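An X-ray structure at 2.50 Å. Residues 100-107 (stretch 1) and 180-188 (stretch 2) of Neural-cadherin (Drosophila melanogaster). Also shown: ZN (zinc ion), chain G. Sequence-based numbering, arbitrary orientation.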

# COMPACT_ATOMS: atom_id res chain seq x y z
N ASN A 100 5.06 7.19 -11.00
CA ASN A 100 3.98 6.72 -10.13
C ASN A 100 4.04 5.19 -9.99
O ASN A 100 3.38 4.59 -9.13
CB ASN A 100 2.62 7.12 -10.73
CG ASN A 100 2.60 8.54 -11.33
OD1 ASN A 100 3.61 9.06 -11.83
ND2 ASN A 100 1.42 9.17 -11.29
N ASP A 101 4.85 4.56 -10.85
CA ASP A 101 4.89 3.11 -11.01
C ASP A 101 5.65 2.43 -9.87
O ASP A 101 6.81 2.06 -10.03
CB ASP A 101 5.53 2.78 -12.37
CG ASP A 101 5.23 1.36 -12.85
OD1 ASP A 101 4.67 0.56 -12.07
OD2 ASP A 101 5.56 1.04 -14.02
N GLU A 102 4.99 2.28 -8.72
CA GLU A 102 5.52 1.58 -7.56
C GLU A 102 4.54 0.44 -7.19
O GLU A 102 3.33 0.57 -7.44
CB GLU A 102 5.71 2.54 -6.39
CG GLU A 102 6.99 3.39 -6.43
CD GLU A 102 6.83 4.76 -5.75
OE1 GLU A 102 5.66 5.21 -5.64
OE2 GLU A 102 7.86 5.39 -5.36
N PRO A 103 5.06 -0.67 -6.61
CA PRO A 103 4.24 -1.88 -6.51
C PRO A 103 3.03 -1.70 -5.62
O PRO A 103 3.08 -0.93 -4.67
CB PRO A 103 5.20 -2.90 -5.87
CG PRO A 103 6.57 -2.34 -6.09
CD PRO A 103 6.38 -0.86 -6.00
N PRO A 104 1.93 -2.43 -5.93
CA PRO A 104 0.78 -2.44 -5.03
C PRO A 104 1.14 -3.03 -3.67
O PRO A 104 2.13 -3.76 -3.53
CB PRO A 104 -0.23 -3.33 -5.74
CG PRO A 104 0.56 -4.17 -6.65
CD PRO A 104 1.73 -3.34 -7.07
N TYR A 105 0.35 -2.67 -2.67
CA TYR A 105 0.50 -3.22 -1.34
C TYR A 105 -0.89 -3.46 -0.81
O TYR A 105 -1.83 -2.75 -1.17
CB TYR A 105 1.28 -2.27 -0.44
CG TYR A 105 0.78 -0.85 -0.50
CD1 TYR A 105 -0.12 -0.37 0.44
CD2 TYR A 105 1.21 -0.00 -1.50
CE1 TYR A 105 -0.59 0.92 0.39
CE2 TYR A 105 0.74 1.29 -1.58
CZ TYR A 105 -0.16 1.75 -0.64
OH TYR A 105 -0.60 3.04 -0.73
N PHE A 106 -1.03 -4.49 0.01
CA PHE A 106 -2.30 -4.76 0.67
C PHE A 106 -2.62 -3.68 1.68
O PHE A 106 -1.74 -3.27 2.46
CB PHE A 106 -2.29 -6.13 1.31
CG PHE A 106 -2.34 -7.26 0.31
CD1 PHE A 106 -1.21 -8.05 0.08
CD2 PHE A 106 -3.50 -7.52 -0.41
CE1 PHE A 106 -1.26 -9.08 -0.83
CE2 PHE A 106 -3.56 -8.54 -1.34
CZ PHE A 106 -2.44 -9.33 -1.56
N ILE A 107 -3.85 -3.18 1.63
CA ILE A 107 -4.38 -2.25 2.63
C ILE A 107 -5.31 -2.91 3.65
O ILE A 107 -5.76 -2.25 4.59
CB ILE A 107 -5.05 -0.98 1.99
CG1 ILE A 107 -6.29 -1.34 1.19
CG2 ILE A 107 -4.04 -0.25 1.12
CD1 ILE A 107 -7.07 -0.14 0.67
ZN ZN G . 1.17 -0.80 -10.56
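Stretch 2 (180-188) YVKAEDQNG

Stretch 2 runs along stretch 1 in nearly the opposite direction, the end-to-end vectors of the touching parts lying 168° apart. Such a course would suit an antiparallel sheet, yet no hydrogen bond joins the two segments. Packing takes the place of pairing: the CA atoms of P104 and A183 are 7.3 Å apart, which leaves room for side chains between the backbones, and the gap narrows to 6.0 Å between the CA atoms of D101 and G188. The contact is modest, burying 307 Å² summed over both sides.

Residues 180-185 are extended strand, and the familiar alternation of a strand sets the pattern. Y180 is out of reach. V181 points sideways, and its CG2 lies 4.2 Å from CZ of F106, while its carbonyl O is 4.0 Å from CE1 of the same ring. K182 directs its CB away in a long, largely extended side chain, so it meets stretch 1 through its backbone: its CA sits at the edge of the F106 ring, 3.8 Å from CZ. A183 turns back toward stretch 1. Its N is 3.7 Å from F106 CZ and its CB 4.3 Å from the same CZ, so the tip of one phenylalanine, with chi1 in the m well, serves three consecutive strand residues. The O of A183 then meets the next apolar surface, 4.0 Å from CG of P104, a proline whose own CB points toward stretch 2.

E184 again points away and makes no contact. D185 points toward stretch 1, but its chemistry is different: its OD2 binds the zinc ion at 1.7 Å, with two further ligand atoms coming from elsewhere in the structure. That same OD2 lies 4.3 Å from OD1 of D101.

Past D185 the strand ends and the chain turns. Q186 stays out of reach, its NE2 giving a weak hydrogen bond to O of E184 at 3.5 Å. N187 donates its backbone N to OD1 of D185 at 3.1 Å, tying the turn to the zinc-binding side chain, while its own side chain leads away. The turn delivers G188 to D101, whose OD1 comes within 3.3 Å of the glycine CA. An ideal CB at this position would point toward stretch 1 and fall 1.8 Å from that OD1, a plain clash.

The rules to read here are alternation along the strand, a small residue opposite the aromatic tip, and a glycine where the carboxylate of D101 presses against the backbone.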

# COMPACT_ATOMS: atom_id res chain seq x y z
N TYR A 180 -2.26 -18.39 0.66
CA TYR A 180 -1.31 -17.34 0.33
C TYR A 180 -1.83 -16.61 -0.89
O TYR A 180 -2.15 -17.24 -1.90
CB TYR A 180 0.10 -17.89 0.13
CG TYR A 180 0.76 -18.26 1.43
CD1 TYR A 180 0.44 -19.46 2.07
CD2 TYR A 180 1.67 -17.40 2.04
CE1 TYR A 180 1.03 -19.80 3.28
CE2 TYR A 180 2.27 -17.74 3.25
CZ TYR A 180 1.94 -18.93 3.86
OH TYR A 180 2.51 -19.29 5.05
N VAL A 181 -1.94 -15.29 -0.78
CA VAL A 181 -2.62 -14.48 -1.77
C VAL A 181 -1.69 -13.38 -2.25
O VAL A 181 -0.73 -13.01 -1.55
CB VAL A 181 -3.90 -13.85 -1.20
CG1 VAL A 181 -4.97 -14.92 -0.91
CG2 VAL A 181 -3.58 -13.05 0.07
N LYS A 182 -1.97 -12.84 -3.42
CA LYS A 182 -1.07 -11.90 -4.06
C LYS A 182 -1.95 -11.07 -4.97
O LYS A 182 -2.96 -11.56 -5.48
CB LYS A 182 -0.08 -12.70 -4.90
CG LYS A 182 1.17 -12.00 -5.38
CD LYS A 182 1.90 -12.97 -6.32
CE LYS A 182 3.15 -12.37 -6.93
NZ LYS A 182 4.29 -12.38 -5.96
N ALA A 183 -1.59 -9.80 -5.14
CA ALA A 183 -2.23 -8.97 -6.14
C ALA A 183 -1.16 -8.55 -7.13
O ALA A 183 -0.07 -8.14 -6.73
CB ALA A 183 -2.90 -7.78 -5.52
N GLU A 184 -1.45 -8.68 -8.41
CA GLU A 184 -0.46 -8.43 -9.42
C GLU A 184 -0.95 -7.36 -10.36
O GLU A 184 -2.14 -7.29 -10.69
CB GLU A 184 -0.08 -9.70 -10.20
CG GLU A 184 1.10 -9.51 -11.15
CD GLU A 184 1.54 -10.78 -11.87
OE1 GLU A 184 1.46 -11.87 -11.27
OE2 GLU A 184 1.99 -10.69 -13.03
N ASP A 185 -0.00 -6.54 -10.77
CA ASP A 185 -0.22 -5.42 -11.64
C ASP A 185 -0.30 -5.89 -13.08
O ASP A 185 0.50 -6.72 -13.51
CB ASP A 185 0.97 -4.49 -11.49
CG ASP A 185 0.66 -3.10 -11.87
OD1 ASP A 185 -0.39 -2.89 -12.53
OD2 ASP A 185 1.44 -2.22 -11.50
N GLN A 186 -1.25 -5.34 -13.84
CA GLN A 186 -1.41 -5.65 -15.25
C GLN A 186 -0.62 -4.66 -16.10
O GLN A 186 -0.65 -4.72 -17.34
CB GLN A 186 -2.89 -5.63 -15.64
CG GLN A 186 -3.77 -6.54 -14.79
CD GLN A 186 -3.39 -8.00 -14.91
OE1 GLN A 186 -3.61 -8.62 -15.95
NE2 GLN A 186 -2.80 -8.56 -13.85
N ASN A 187 0.09 -3.76 -15.43
CA ASN A 187 0.86 -2.70 -16.08
C ASN A 187 2.32 -2.70 -15.62
O ASN A 187 3.20 -3.21 -16.32
CB ASN A 187 0.21 -1.33 -15.81
CG ASN A 187 -1.29 -1.30 -16.15
OD1 ASN A 187 -2.11 -1.94 -15.49
ND2 ASN A 187 -1.64 -0.52 -17.18
N GLY A 188 2.57 -2.15 -14.43
CA GLY A 188 3.92 -2.06 -13.88
C GLY A 188 4.19 -3.11 -12.82
O GLY A 188 5.14 -3.89 -12.92